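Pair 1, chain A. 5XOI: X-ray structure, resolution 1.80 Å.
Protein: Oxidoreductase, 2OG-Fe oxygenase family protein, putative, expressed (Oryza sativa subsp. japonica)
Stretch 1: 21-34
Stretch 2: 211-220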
# COMPACT_ATOMS: atom_id res chain seq x y z
N LYS A 21 -13.30 7.76 0.63
CA LYS A 21 -14.26 8.79 1.04
C LYS A 21 -13.75 9.54 2.27
O LYS A 21 -12.87 9.07 3.00
CB LYS A 21 -15.62 8.18 1.37
CG LYS A 21 -16.32 7.46 0.23
CD LYS A 21 -17.77 7.20 0.63
CE LYS A 21 -18.20 5.79 0.27
NZ LYS A 21 -17.87 5.47 -1.14
N HIS A 22 -14.34 10.71 2.50
CA HIS A 22 -13.99 11.57 3.63
C HIS A 22 -13.98 10.80 4.95
O HIS A 22 -12.96 10.74 5.65
CB HIS A 22 -15.00 12.73 3.71
CG HIS A 22 -14.87 13.61 4.92
ND1 HIS A 22 -14.67 14.97 4.84
CD2 HIS A 22 -14.95 13.32 6.25
CE1 HIS A 22 -14.61 15.48 6.06
NE2 HIS A 22 -14.77 14.50 6.93
N ASP A 23 -15.13 10.23 5.31
CA ASP A 23 -15.25 9.60 6.62
C ASP A 23 -14.42 8.33 6.70
O ASP A 23 -13.99 7.95 7.79
CB ASP A 23 -16.72 9.30 6.93
CG ASP A 23 -17.46 10.49 7.54
OD1 ASP A 23 -16.79 11.43 8.03
OD2 ASP A 23 -18.71 10.49 7.55
N ASP A 24 -14.17 7.68 5.56
CA ASP A 24 -13.34 6.49 5.55
C ASP A 24 -11.89 6.82 5.85
O ASP A 24 -11.22 6.08 6.57
CB ASP A 24 -13.45 5.77 4.22
CG ASP A 24 -14.82 5.16 4.02
OD1 ASP A 24 -15.49 4.90 5.04
OD2 ASP A 24 -15.22 4.96 2.85
N GLN A 25 -11.37 7.92 5.28
CA GLN A 25 -10.01 8.35 5.60
C GLN A 25 -9.88 8.65 7.09
O GLN A 25 -8.92 8.24 7.74
CB GLN A 25 -9.63 9.58 4.77
CG GLN A 25 -9.39 9.31 3.30
CD GLN A 25 -8.79 10.51 2.58
OE1 GLN A 25 -7.72 11.01 2.96
NE2 GLN A 25 -9.48 10.98 1.55
N VAL A 26 -10.85 9.38 7.64
CA VAL A 26 -10.81 9.65 9.07
C VAL A 26 -10.86 8.36 9.86
O VAL A 26 -10.11 8.16 10.82
CB VAL A 26 -11.95 10.61 9.47
CG1 VAL A 26 -11.94 10.84 10.97
CG2 VAL A 26 -11.81 11.90 8.70
N ASP A 27 -11.75 7.45 9.46
CA ASP A 27 -11.90 6.19 10.17
C ASP A 27 -10.63 5.35 10.09
O ASP A 27 -10.24 4.71 11.07
CB ASP A 27 -13.09 5.42 9.60
CG ASP A 27 -13.39 4.14 10.35
OD1 ASP A 27 -13.37 4.15 11.60
OD2 ASP A 27 -13.67 3.12 9.69
N ILE A 28 -9.97 5.37 8.93
CA ILE A 28 -8.76 4.58 8.74
C ILE A 28 -7.65 5.11 9.65
O ILE A 28 -6.96 4.34 10.32
CB ILE A 28 -8.32 4.57 7.27
CG1 ILE A 28 -9.27 3.71 6.43
CG2 ILE A 28 -6.90 4.04 7.14
CD1 ILE A 28 -9.24 4.03 4.96
N ILE A 29 -7.48 6.44 9.70
CA ILE A 29 -6.49 7.05 10.58
C ILE A 29 -6.80 6.72 12.03
O ILE A 29 -5.92 6.30 12.79
CB ILE A 29 -6.43 8.57 10.37
CG1 ILE A 29 -6.02 8.94 8.94
CG2 ILE A 29 -5.51 9.22 11.43
CD1 ILE A 29 -4.59 8.58 8.59
N ARG A 30 -8.06 6.91 12.45
CA ARG A 30 -8.40 6.68 13.85
C ARG A 30 -8.16 5.23 14.25
O ARG A 30 -7.60 4.96 15.32
CB ARG A 30 -9.84 7.11 14.10
CG ARG A 30 -10.01 8.62 14.20
CD ARG A 30 -11.45 9.01 14.53
NE ARG A 30 -11.63 10.45 14.65
CZ ARG A 30 -12.77 11.08 14.40
NH1 ARG A 30 -13.84 10.40 14.01
NH2 ARG A 30 -12.85 12.40 14.53
N ARG A 31 -8.53 4.27 13.39
CA ARG A 31 -8.28 2.86 13.72
C ARG A 31 -6.79 2.57 13.80
O ARG A 31 -6.34 1.84 14.69
CB ARG A 31 -8.94 1.95 12.69
CG ARG A 31 -10.45 1.89 12.77
CD ARG A 31 -11.00 1.10 11.60
NE ARG A 31 -12.46 1.05 11.60
CZ ARG A 31 -13.17 0.03 12.06
NH1 ARG A 31 -12.55 -1.03 12.58
NH2 ARG A 31 -14.49 0.06 12.01
N CYS A 32 -6.00 3.12 12.87
CA CYS A 32 -4.56 2.88 12.88
C CYS A 32 -3.88 3.60 14.04
O CYS A 32 -2.87 3.11 14.57
CB CYS A 32 -3.97 3.32 11.54
SG CYS A 32 -4.33 2.25 10.16
N GLN A 33 -4.40 4.76 14.46
CA GLN A 33 -3.84 5.41 15.64
C GLN A 33 -4.00 4.54 16.88
O GLN A 33 -3.06 4.41 17.68
CB GLN A 33 -4.52 6.77 15.86
CG GLN A 33 -4.08 7.83 14.90
CD GLN A 33 -4.91 9.09 15.02
OE1 GLN A 33 -6.09 9.03 15.38
NE2 GLN A 33 -4.31 10.22 14.69
N LYS A 34 -5.16 3.91 17.03
CA LYS A 34 -5.42 3.11 18.22
C LYS A 34 -4.71 1.76 18.16
O LYS A 34 -4.09 1.34 19.14
CB LYS A 34 -6.93 2.92 18.38
CG LYS A 34 -7.33 2.34 19.72
CD LYS A 34 -8.83 2.43 19.91
CE LYS A 34 -9.27 1.64 21.13
NZ LYS A 34 -8.70 2.17 22.41
N ASN A 211 -6.20 19.87 4.98
CA ASN A 211 -6.43 20.47 6.29
C ASN A 211 -7.56 19.77 7.03
O ASN A 211 -7.46 19.55 8.25
CB ASN A 211 -6.75 21.96 6.13
CG ASN A 211 -7.00 22.65 7.46
OD1 ASN A 211 -8.11 23.13 7.73
ND2 ASN A 211 -5.97 22.72 8.29
N TRP A 212 -8.64 19.43 6.34
CA TRP A 212 -9.77 18.79 7.02
C TRP A 212 -9.36 17.46 7.62
O TRP A 212 -9.83 17.09 8.70
CB TRP A 212 -10.94 18.62 6.05
CG TRP A 212 -10.65 17.74 4.88
CD1 TRP A 212 -10.25 18.13 3.65
CD2 TRP A 212 -10.75 16.31 4.85
NE1 TRP A 212 -10.08 17.03 2.83
CE2 TRP A 212 -10.39 15.90 3.55
CE3 TRP A 212 -11.12 15.33 5.78
CZ2 TRP A 212 -10.37 14.56 3.16
CZ3 TRP A 212 -11.11 14.00 5.39
CH2 TRP A 212 -10.73 13.63 4.10
N LEU A 213 -8.47 16.72 6.95
CA LEU A 213 -8.06 15.43 7.49
C LEU A 213 -7.12 15.60 8.68
O LEU A 213 -7.27 14.91 9.70
CB LEU A 213 -7.38 14.61 6.39
CG LEU A 213 -6.93 13.21 6.83
CD1 LEU A 213 -8.13 12.42 7.34
CD2 LEU A 213 -6.22 12.49 5.69
N THR A 214 -6.15 16.50 8.57
CA THR A 214 -5.28 16.79 9.70
C THR A 214 -6.09 17.21 10.91
O THR A 214 -5.81 16.78 12.04
CB THR A 214 -4.29 17.89 9.32
OG1 THR A 214 -3.46 17.43 8.24
CG2 THR A 214 -3.42 18.26 10.51
N ASP A 215 -7.13 18.02 10.69
CA ASP A 215 -7.94 18.57 11.77
C ASP A 215 -8.88 17.53 12.36
O ASP A 215 -8.98 17.39 13.58
CB ASP A 215 -8.75 19.76 11.27
CG ASP A 215 -7.97 21.07 11.30
OD1 ASP A 215 -6.76 21.05 11.60
OD2 ASP A 215 -8.58 22.11 11.00
N GLU A 216 -9.61 16.80 11.51
CA GLU A 216 -10.61 15.89 12.03
C GLU A 216 -9.98 14.63 12.60
O GLU A 216 -10.44 14.12 13.63
CB GLU A 216 -11.62 15.54 10.94
CG GLU A 216 -12.45 16.74 10.48
CD GLU A 216 -13.48 16.38 9.43
OE1 GLU A 216 -13.85 15.18 9.36
OE2 GLU A 216 -13.92 17.29 8.70
N ALA A 217 -8.93 14.12 11.97
CA ALA A 217 -8.28 12.89 12.41
C ALA A 217 -7.11 13.13 13.36
O ALA A 217 -6.53 12.16 13.86
CB ALA A 217 -7.78 12.09 11.20
N LYS A 218 -6.77 14.39 13.62
CA LYS A 218 -5.60 14.74 14.44
C LYS A 218 -4.35 14.02 13.94
O LYS A 218 -3.61 13.37 14.70
CB LYS A 218 -5.85 14.45 15.92
CG LYS A 218 -7.01 15.24 16.53
CD LYS A 218 -6.90 16.73 16.20
CE LYS A 218 -8.15 17.50 16.60
NZ LYS A 218 -8.29 18.79 15.85
N LEU A 219 -4.10 14.14 12.64
CA LEU A 219 -3.01 13.44 11.98
C LEU A 219 -1.69 14.17 12.20
O LEU A 219 -1.59 15.38 11.95
CB LEU A 219 -3.29 13.34 10.48
CG LEU A 219 -3.00 12.06 9.70
CD1 LEU A 219 -2.57 12.45 8.29
CD2 LEU A 219 -1.95 11.18 10.36
N ARG A 220 -0.67 13.43 12.62
CA ARG A 220 0.66 14.01 12.77
C ARG A 220 1.31 14.22 11.40
O ARG A 220 0.90 13.60 10.42
CB ARG A 220 1.54 13.09 13.62
CG ARG A 220 1.72 11.73 13.02
CD ARG A 220 2.39 10.78 14.00
NE ARG A 220 3.76 11.18 14.29
CZ ARG A 220 4.66 10.37 14.84
NH1 ARG A 220 4.32 9.13 15.16
NH2 ARG A 220 5.90 10.81 15.08
O HOH W 1 -1.40 10.78 14.10

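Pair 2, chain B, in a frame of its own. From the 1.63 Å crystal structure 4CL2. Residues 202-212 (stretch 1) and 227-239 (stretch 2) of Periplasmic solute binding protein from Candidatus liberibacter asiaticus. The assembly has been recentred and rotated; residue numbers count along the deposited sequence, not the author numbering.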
# COMPACT_ATOMS: atom_id res chain seq x y z
N MET B 202 3.45 -22.74 -3.55
CA MET B 202 4.14 -21.52 -3.10
C MET B 202 4.58 -21.62 -1.64
O MET B 202 5.67 -21.17 -1.26
CB MET B 202 3.26 -20.32 -3.29
CG MET B 202 3.10 -19.95 -4.75
SD MET B 202 2.28 -18.36 -4.84
CE MET B 202 3.46 -17.34 -3.94
N MET B 203 3.77 -22.29 -0.82
CA MET B 203 4.21 -22.58 0.55
C MET B 203 5.43 -23.46 0.59
O MET B 203 6.42 -23.14 1.27
CB MET B 203 3.07 -23.18 1.38
CG MET B 203 3.40 -23.36 2.86
SD MET B 203 1.88 -23.88 3.74
CE MET B 203 1.05 -22.37 4.10
N ARG B 204 5.39 -24.58 -0.14
CA ARG B 204 6.55 -25.47 -0.20
C ARG B 204 7.85 -24.71 -0.61
O ARG B 204 8.93 -24.90 -0.04
CB ARG B 204 6.28 -26.65 -1.14
CG ARG B 204 5.10 -27.54 -0.73
CD ARG B 204 5.07 -28.88 -1.46
NE ARG B 204 4.98 -28.75 -2.93
CZ ARG B 204 3.85 -28.71 -3.64
NH1 ARG B 204 2.66 -28.83 -3.07
NH2 ARG B 204 3.92 -28.57 -4.96
N HIS B 205 7.72 -23.85 -1.60
CA HIS B 205 8.88 -23.05 -2.07
C HIS B 205 9.44 -22.13 -1.00
O HIS B 205 10.67 -22.05 -0.79
CB HIS B 205 8.46 -22.25 -3.30
CG HIS B 205 9.53 -21.33 -3.81
ND1 HIS B 205 10.63 -21.78 -4.51
CD2 HIS B 205 9.64 -19.98 -3.78
CE1 HIS B 205 11.39 -20.75 -4.84
NE2 HIS B 205 10.82 -19.65 -4.40
N ALA B 206 8.55 -21.44 -0.29
CA ALA B 206 9.01 -20.56 0.77
C ALA B 206 9.70 -21.31 1.85
O ALA B 206 10.72 -20.85 2.40
CB ALA B 206 7.86 -19.75 1.35
N ILE B 207 9.17 -22.50 2.18
CA ILE B 207 9.80 -23.28 3.22
C ILE B 207 11.20 -23.66 2.77
O ILE B 207 12.17 -23.55 3.54
CB ILE B 207 8.92 -24.54 3.56
CG1 ILE B 207 7.66 -24.04 4.31
CG2 ILE B 207 9.68 -25.55 4.36
CD1 ILE B 207 6.58 -25.07 4.43
N ASN B 208 11.30 -24.11 1.52
CA ASN B 208 12.57 -24.53 1.00
C ASN B 208 13.56 -23.38 0.95
O ASN B 208 14.73 -23.53 1.37
CB ASN B 208 12.36 -25.21 -0.37
CG ASN B 208 11.83 -26.62 -0.22
OD1 ASN B 208 12.13 -27.27 0.75
ND2 ASN B 208 11.02 -27.07 -1.14
N GLN B 209 13.08 -22.23 0.52
CA GLN B 209 13.95 -21.03 0.43
C GLN B 209 14.43 -20.53 1.78
O GLN B 209 15.60 -20.18 1.95
CB GLN B 209 13.29 -19.95 -0.35
CG GLN B 209 13.16 -20.24 -1.83
CD GLN B 209 14.52 -20.19 -2.52
OE1 GLN B 209 15.32 -19.30 -2.24
NE2 GLN B 209 14.78 -21.14 -3.39
N MET B 210 13.56 -20.57 2.79
CA MET B 210 13.97 -20.18 4.13
C MET B 210 15.02 -21.07 4.75
O MET B 210 15.92 -20.59 5.43
CB MET B 210 12.75 -20.11 5.03
CG MET B 210 11.87 -18.91 4.75
SD MET B 210 10.31 -18.81 5.69
CE MET B 210 10.94 -18.38 7.28
N ARG B 211 14.87 -22.38 4.58
CA ARG B 211 15.90 -23.28 5.07
C ARG B 211 17.21 -23.04 4.34
O ARG B 211 18.26 -22.89 4.96
CB ARG B 211 15.46 -24.72 4.89
CG ARG B 211 14.36 -25.12 5.84
CD ARG B 211 14.46 -26.59 6.14
NE ARG B 211 15.78 -27.02 6.63
CZ ARG B 211 16.63 -27.88 6.01
NH1 ARG B 211 16.35 -28.44 4.84
NH2 ARG B 211 17.78 -28.19 6.59
N SER B 212 17.12 -22.98 3.02
CA SER B 212 18.29 -22.83 2.18
C SER B 212 19.07 -21.57 2.55
O SER B 212 20.29 -21.61 2.65
CB SER B 212 17.86 -22.81 0.72
OG SER B 212 18.95 -22.49 -0.10
N GLN B 227 -2.06 -18.04 10.62
CA GLN B 227 -1.80 -19.47 10.76
C GLN B 227 -0.77 -19.98 9.73
O GLN B 227 0.14 -20.73 10.08
CB GLN B 227 -3.13 -20.27 10.76
CG GLN B 227 -4.01 -19.92 11.96
CD GLN B 227 -5.09 -20.97 12.25
OE1 GLN B 227 -4.78 -22.13 12.54
NE2 GLN B 227 -6.36 -20.57 12.16
N PRO B 228 -0.91 -19.58 8.47
CA PRO B 228 0.11 -20.02 7.53
C PRO B 228 1.55 -19.61 7.90
O PRO B 228 2.42 -20.46 7.87
CB PRO B 228 -0.36 -19.39 6.21
CG PRO B 228 -1.85 -19.34 6.37
CD PRO B 228 -1.99 -18.87 7.78
N ALA B 229 1.75 -18.36 8.31
CA ALA B 229 3.07 -17.89 8.68
C ALA B 229 3.59 -18.66 9.86
O ALA B 229 4.77 -19.05 9.91
CB ALA B 229 3.05 -16.37 8.94
N LYS B 230 2.73 -18.90 10.83
CA LYS B 230 3.16 -19.66 11.98
C LYS B 230 3.56 -21.09 11.63
O LYS B 230 4.54 -21.65 12.14
CB LYS B 230 2.11 -19.62 13.07
CG LYS B 230 1.99 -18.22 13.69
CD LYS B 230 0.89 -18.19 14.77
CE LYS B 230 1.00 -16.94 15.64
NZ LYS B 230 -0.09 -16.88 16.66
N GLN B 231 2.75 -21.71 10.79
CA GLN B 231 3.07 -23.04 10.32
C GLN B 231 4.43 -23.07 9.61
O GLN B 231 5.23 -23.96 9.86
CB GLN B 231 2.01 -23.51 9.35
CG GLN B 231 2.26 -24.90 8.83
CD GLN B 231 2.30 -25.95 9.98
OE1 GLN B 231 1.59 -25.83 10.98
NE2 GLN B 231 3.13 -26.95 9.82
N VAL B 232 4.63 -22.14 8.67
CA VAL B 232 5.91 -22.02 7.96
C VAL B 232 7.07 -21.81 8.91
O VAL B 232 8.10 -22.45 8.80
CB VAL B 232 5.86 -20.93 6.90
CG1 VAL B 232 7.24 -20.61 6.35
CG2 VAL B 232 4.89 -21.33 5.79
N ALA B 233 6.91 -20.91 9.88
CA ALA B 233 7.97 -20.74 10.89
C ALA B 233 8.33 -22.03 11.57
O ALA B 233 9.52 -22.37 11.73
CB ALA B 233 7.56 -19.63 11.89
N TYR B 234 7.33 -22.84 11.95
CA TYR B 234 7.59 -24.09 12.61
C TYR B 234 8.39 -25.02 11.69
O TYR B 234 9.39 -25.61 12.12
CB TYR B 234 6.27 -24.76 13.06
CG TYR B 234 6.48 -26.17 13.43
CD1 TYR B 234 7.10 -26.51 14.63
CD2 TYR B 234 6.13 -27.20 12.56
CE1 TYR B 234 7.35 -27.81 14.97
CE2 TYR B 234 6.39 -28.50 12.89
CZ TYR B 234 6.98 -28.80 14.10
OH TYR B 234 7.22 -30.10 14.44
N GLU B 235 7.99 -25.10 10.42
CA GLU B 235 8.59 -26.07 9.47
C GLU B 235 10.03 -25.69 9.09
O GLU B 235 10.80 -26.56 8.71
CB GLU B 235 7.73 -26.15 8.20
CG GLU B 235 6.53 -27.04 8.41
CD GLU B 235 5.80 -27.35 7.11
OE1 GLU B 235 6.42 -27.94 6.19
OE2 GLU B 235 4.61 -27.02 7.07
N THR B 236 10.38 -24.42 9.28
CA THR B 236 11.67 -23.83 8.88
C THR B 236 12.62 -23.59 10.06
O THR B 236 13.80 -23.27 9.85
CB THR B 236 11.48 -22.53 8.13
OG1 THR B 236 10.74 -21.58 8.92
CG2 THR B 236 10.80 -22.80 6.82
N ASN B 237 12.15 -23.80 11.28
CA ASN B 237 12.86 -23.36 12.47
C ASN B 237 13.15 -21.89 12.45
O ASN B 237 14.11 -21.44 13.02
CB ASN B 237 14.16 -24.15 12.68
CG ASN B 237 13.90 -25.52 13.19
OD1 ASN B 237 14.37 -26.51 12.64
ND2 ASN B 237 13.12 -25.59 14.25
N ALA B 238 12.31 -21.15 11.75
CA ALA B 238 12.28 -19.69 11.81
C ALA B 238 11.32 -19.23 12.94
O ALA B 238 10.74 -20.03 13.65
CB ALA B 238 11.85 -19.14 10.49
N SER B 239 11.20 -17.91 13.07
CA SER B 239 10.30 -17.32 14.08
C SER B 239 9.20 -16.57 13.38
O SER B 239 9.42 -15.99 12.35
CB SER B 239 11.11 -16.29 14.93
OG SER B 239 12.11 -16.99 15.68

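Polar bonds tie the two helices of pair 1 together, whereas no hydrogen bond crosses between the stretches of pair 2, which meet through apolar contact. The backbones nevertheless agree: 14 central residues superpose with an RMSD of 0.5 Å, and the helix axes cross at -45° in pair 1 and -42° in pair 2, approaching to 9.7 and 9.5 Å.

The contrast is plainest where His A22 matches Met B203. The His A22 ring lies over one face of Trp A212 in an offset stack, centroids 4.3 Å apart and planes at 17°, while its edge donates a hydrogen bond from NE2 to OE1 of Glu A216 (2.7 Å). A flat ring with a polar rim can do both at once. Met B203 has a flexible, unbranched chain instead, and lays it along apolar neighbours: its CE is 3.9 Å from CB of Pro B228, and its CG 3.9 Å from CG2 of Val B232. Trp A212 corresponds to Gln B231, which turns to its own helix, donating from NE2 to OE2 of Glu B235 (3.1 Å). Glu A216 and Glu B235 thus coincide closely, yet the first accepts a bond from the opposing helix and the second from its own.

At the centre the solutions converge. Val A26 sits as a knob among Trp A212, Leu A213, Glu A216 and Ala A217; its match, Ile B207, places CG1 4.0 Å from CG1 of Val B232. Both are beta-branched, presenting a compact apolar surface. One turn on, Ile A29 matches Met B210. Ile A29 packs CG2 against CB of Ala A217 (3.7 Å) and CD1 against CG of Leu A219 (4.0 Å). Met B210 brings SD to 3.6 Å from CG1 of Val B232 and CE to 3.4 Å from CB of Ala B238, its longer chain meeting an alanine where pair 1 has a leucine.

Ala A217 and Thr B236 also match, and their small side chains suit the close approach of the backbones: the nearest CA atoms are 5.3 Å apart in pair 1 (Val A26 and Ala A217) and 5.7 Å in pair 2 (Arg B211 and Thr B236). Next come Lys A218 and Asn B237, both with positive phi as the chain leaves the helix. Gln A33 NE2 donates to O of Ala A217 (3.1 Å). Arg A30 NH2 makes a weak bond to O of Glu A216 (3.1 Å); Arg B211, the counterpart of Arg A30, instead rests its aliphatic CG 4.3 Å from CA of Thr B236.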